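Local coordinates for cytoplasmic protein (Cryptococcus neoformans var. grubii serotype A, PDB 7LPO) that probably hydrolyses steryl beta-glucosides, releasing glucose from the sterol, as a glycoside hydrolase of family 5, at residues A[433-438]-A[509-514]. Numbering follows the deposited sequence.
Sequences RQPPKL and IDILGN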
ATOM      1  N   ARG A 433      -1.392 -13.046   2.807  1.00 27.71           N
ATOM      2  CA  ARG A 433      -1.160 -13.950   3.923  1.00 29.40           C
ATOM      3  C   ARG A 433      -1.916 -13.444   5.147  1.00 28.61           C
ATOM      4  O   ARG A 433      -2.157 -12.243   5.303  1.00 28.16           O
ATOM      5  CB  ARG A 433       0.344 -14.068   4.251  1.00 30.95           C
ATOM      6  CG  ARG A 433       1.269 -14.343   3.052  1.00 31.04           C
ATOM      7  CD  ARG A 433       1.124 -15.770   2.532  1.00 34.26           C
ATOM      8  NE  ARG A 433       2.358 -16.254   1.912  1.00 38.79           N
ATOM      9  CZ  ARG A 433       2.410 -17.022   0.822  1.00 43.93           C
ATOM     10  NH1 ARG A 433       1.288 -17.414   0.209  1.00 47.32           N
ATOM     11  NH2 ARG A 433       3.589 -17.406   0.342  1.00 44.01           N
ATOM     12  N   GLN A 434      -2.289 -14.363   6.015  1.00 30.12           N
ATOM     13  CA  GLN A 434      -2.812 -13.949   7.305  1.00 31.24           C
ATOM     14  C   GLN A 434      -1.665 -13.473   8.189  1.00 31.26           C
ATOM     15  O   GLN A 434      -0.539 -13.968   8.072  1.00 31.02           O
ATOM     16  CB  GLN A 434      -3.526 -15.101   7.996  1.00 31.57           C
ATOM     17  CG  GLN A 434      -4.823 -15.540   7.348  1.00 31.88           C
ATOM     18  CD  GLN A 434      -5.506 -16.633   8.162  1.00 34.56           C
ATOM     19  OE1 GLN A 434      -4.866 -17.595   8.596  1.00 35.46           O
ATOM     20  NE2 GLN A 434      -6.802 -16.480   8.385  1.00 35.69           N
ATOM     21  N   PRO A 435      -1.915 -12.526   9.085  1.00 28.32           N
ATOM     22  CA  PRO A 435      -0.870 -12.125  10.025  1.00 23.81           C
ATOM     23  C   PRO A 435      -0.536 -13.277  10.953  1.00 21.80           C
ATOM     24  O   PRO A 435      -1.349 -14.201  11.121  1.00 19.15           O
ATOM     25  CB  PRO A 435      -1.500 -10.947  10.788  1.00 23.61           C
ATOM     26  CG  PRO A 435      -2.957 -11.199  10.717  1.00 24.91           C
ATOM     27  CD  PRO A 435      -3.200 -11.854   9.365  1.00 26.39           C
ATOM     28  N   PRO A 436       0.651 -13.275  11.553  1.00 23.07           N
ATOM     29  CA  PRO A 436       0.951 -14.253  12.599  1.00 24.79           C
ATOM     30  C   PRO A 436       0.314 -13.815  13.909  1.00 27.53           C
ATOM     31  O   PRO A 436      -0.162 -12.690  14.055  1.00 26.54           O
ATOM     32  CB  PRO A 436       2.477 -14.217  12.688  1.00 23.16           C
ATOM     33  CG  PRO A 436       2.802 -12.762  12.393  1.00 22.13           C
ATOM     34  CD  PRO A 436       1.689 -12.227  11.487  1.00 23.72           C
ATOM     35  N   LYS A 437       0.305 -14.729  14.870  1.00 32.85           N
ATOM     36  CA  LYS A 437       0.007 -14.331  16.236  1.00 36.29           C
ATOM     37  C   LYS A 437       1.197 -13.546  16.772  1.00 34.90           C
ATOM     38  O   LYS A 437       2.335 -14.022  16.728  1.00 34.24           O
ATOM     39  CB  LYS A 437      -0.294 -15.549  17.099  1.00 41.99           C
ATOM     40  CG  LYS A 437      -1.686 -16.118  16.818  1.00 48.90           C
ATOM     41  CD  LYS A 437      -1.652 -17.082  15.635  1.00 53.61           C
ATOM     42  CE  LYS A 437      -0.973 -18.342  16.082  1.00 56.70           C
ATOM     43  NZ  LYS A 437      -0.360 -19.213  15.040  1.00 57.34           N
ATOM     44  N   LEU A 438       0.943 -12.341  17.227  1.00 30.60           N
ATOM     45  CA  LEU A 438       1.978 -11.464  17.736  1.00 27.94           C
ATOM     46  C   LEU A 438       1.779 -11.248  19.231  1.00 28.27           C
ATOM     47  O   LEU A 438       0.637 -11.159  19.695  1.00 27.24           O
ATOM     48  CB  LEU A 438       1.960 -10.113  17.013  1.00 25.20           C
ATOM     49  CG  LEU A 438       2.346 -10.154  15.531  1.00 22.52           C
ATOM     50  CD1 LEU A 438       2.085  -8.793  14.887  1.00 23.68           C
ATOM     51  CD2 LEU A 438       3.788 -10.572  15.324  1.00 19.87           C
ATOM     52  N   ILE A 509      -9.671 -10.476  14.222  1.00 24.06           N
ATOM     53  CA  ILE A 509     -10.184 -10.964  15.498  1.00 25.86           C
ATOM     54  C   ILE A 509      -9.785 -12.417  15.728  1.00 26.24           C
ATOM     55  O   ILE A 509      -9.575 -12.833  16.872  1.00 28.29           O
ATOM     56  CB  ILE A 509     -11.709 -10.769  15.555  1.00 26.30           C
ATOM     57  CG1 ILE A 509     -12.202 -10.946  16.989  1.00 30.75           C
ATOM     58  CG2 ILE A 509     -12.409 -11.738  14.611  1.00 23.59           C
ATOM     59  CD1 ILE A 509     -13.608 -10.483  17.209  1.00 34.37           C
ATOM     60  N   ASP A 510      -9.650 -13.203  14.660  1.00 23.24           N
ATOM     61  CA  ASP A 510      -9.213 -14.587  14.813  1.00 23.45           C
ATOM     62  C   ASP A 510      -7.795 -14.677  15.364  1.00 24.21           C
ATOM     63  O   ASP A 510      -7.476 -15.595  16.129  1.00 24.75           O
ATOM     64  CB  ASP A 510      -9.259 -15.311  13.468  1.00 28.63           C
ATOM     65  CG  ASP A 510     -10.654 -15.670  13.042  1.00 37.04           C
ATOM     66  OD1 ASP A 510     -11.587 -15.520  13.862  1.00 40.12           O
ATOM     67  OD2 ASP A 510     -10.808 -16.097  11.876  1.00 40.77           O
ATOM     68  N   ILE A 511      -6.914 -13.758  14.956  1.00 23.64           N
ATOM     69  CA  ILE A 511      -5.473 -13.928  15.100  1.00 23.41           C
ATOM     70  C   ILE A 511      -4.867 -12.888  16.034  1.00 21.47           C
ATOM     71  O   ILE A 511      -4.150 -13.229  16.979  1.00 20.66           O
ATOM     72  CB  ILE A 511      -4.768 -13.899  13.730  1.00 27.65           C
ATOM     73  CG1 ILE A 511      -5.257 -15.065  12.870  1.00 30.39           C
ATOM     74  CG2 ILE A 511      -3.257 -13.947  13.919  1.00 30.37           C
ATOM     75  CD1 ILE A 511      -4.823 -14.966  11.422  1.00 32.84           C
ATOM     76  N   LEU A 512      -5.106 -11.609  15.759  1.00 21.56           N
ATOM     77  CA  LEU A 512      -4.456 -10.562  16.539  1.00 24.51           C
ATOM     78  C   LEU A 512      -5.218 -10.238  17.817  1.00 28.02           C
ATOM     79  O   LEU A 512      -4.599  -9.973  18.852  1.00 31.78           O
ATOM     80  CB  LEU A 512      -4.294  -9.301  15.691  1.00 24.71           C
ATOM     81  CG  LEU A 512      -3.259  -9.407  14.568  1.00 29.14           C
ATOM     82  CD1 LEU A 512      -3.236  -8.148  13.692  1.00 31.79           C
ATOM     83  CD2 LEU A 512      -1.867  -9.668  15.147  1.00 30.12           C
ATOM     84  N   GLY A 513      -6.545 -10.274  17.779  1.00 26.52           N
ATOM     85  CA  GLY A 513      -7.357  -9.977  18.934  1.00 27.76           C
ATOM     86  C   GLY A 513      -8.427  -8.961  18.592  1.00 27.95           C
ATOM     87  O   GLY A 513      -8.787  -8.769  17.425  1.00 27.26           O
ATOM     88  N   ASN A 514      -8.947  -8.305  19.630  1.00 27.80           N
ATOM     89  CA  ASN A 514     -10.010  -7.319  19.453  1.00 27.39           C
ATOM     90  C   ASN A 514      -9.369  -5.967  19.169  1.00 23.44           C
ATOM     91  O   ASN A 514      -9.150  -5.130  20.048  1.00 22.97           O
ATOM     92  CB  ASN A 514     -10.922  -7.299  20.667  1.00 32.14           C
ATOM     93  CG  ASN A 514     -11.973  -8.385  20.601  1.00 37.92           C
ATOM     94  OD1 ASN A 514     -13.081  -8.171  20.100  1.00 41.27           O
ATOM     95  ND2 ASN A 514     -11.624  -9.569  21.090  1.00 39.63           N
TER
HETATM   96  O   HOH W   1      -1.897 -12.187  18.490  1.00 38.64           O
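I511, in the last turn of helix 490-512, pushes its forked side chain against the extended, proline-rich loop 433-438, and here the packing is closest. Both branches meet P435 O. With CG2 anti to the backbone N, this methyl lies 3.4 Å from P435 O and reaches on to P436 O at 3.3 Å, while CD1 reaches on to Q434, 3.7 Å from its CB. A beta-branched residue suits this place because it can reach both ways along the loop. The prolines hold the backbone extended and lack N-H groups that would otherwise need partners. P435 points its ring toward the helix as an apolar patch for I511 and L512, its CD 4.1 Å from I511 CD1; P436 turns its ring away, onto V401, D402 and W405 of helix 400-419.

L512 continues the tight part inward, with CD2 3.6 Å from P436 O and 4.1 Å from CD1 of L438. The two leucines lie side by side, pointing the same way; their apolar branches suit the inner side, where both rest on I427 of strand 424-427 and L438 also on W409.

The outer side is looser and more polar. At K437 the bend at chi2 (85°) places CD 3.9 Å from I511 CG2; the chain bends again at chi3 and its end leads away. The extended Q434 side chain, from CB to the amide, runs past I511 CD1 at about a right angle to the isoleucine, and its NE2 is hydrogen-bonded to D507 OD1. A water donates to I511 O (2.9 Å) and L438 O, bridging helix end and loop. G513, with phi 130°, takes the chain out of the helix; a side chain there would jam against L512 O.

The arrangement is a helix C-terminus docked on a loop beyond a beta-strand, in the TIM-barrel fold of family 5 glycoside hydrolases.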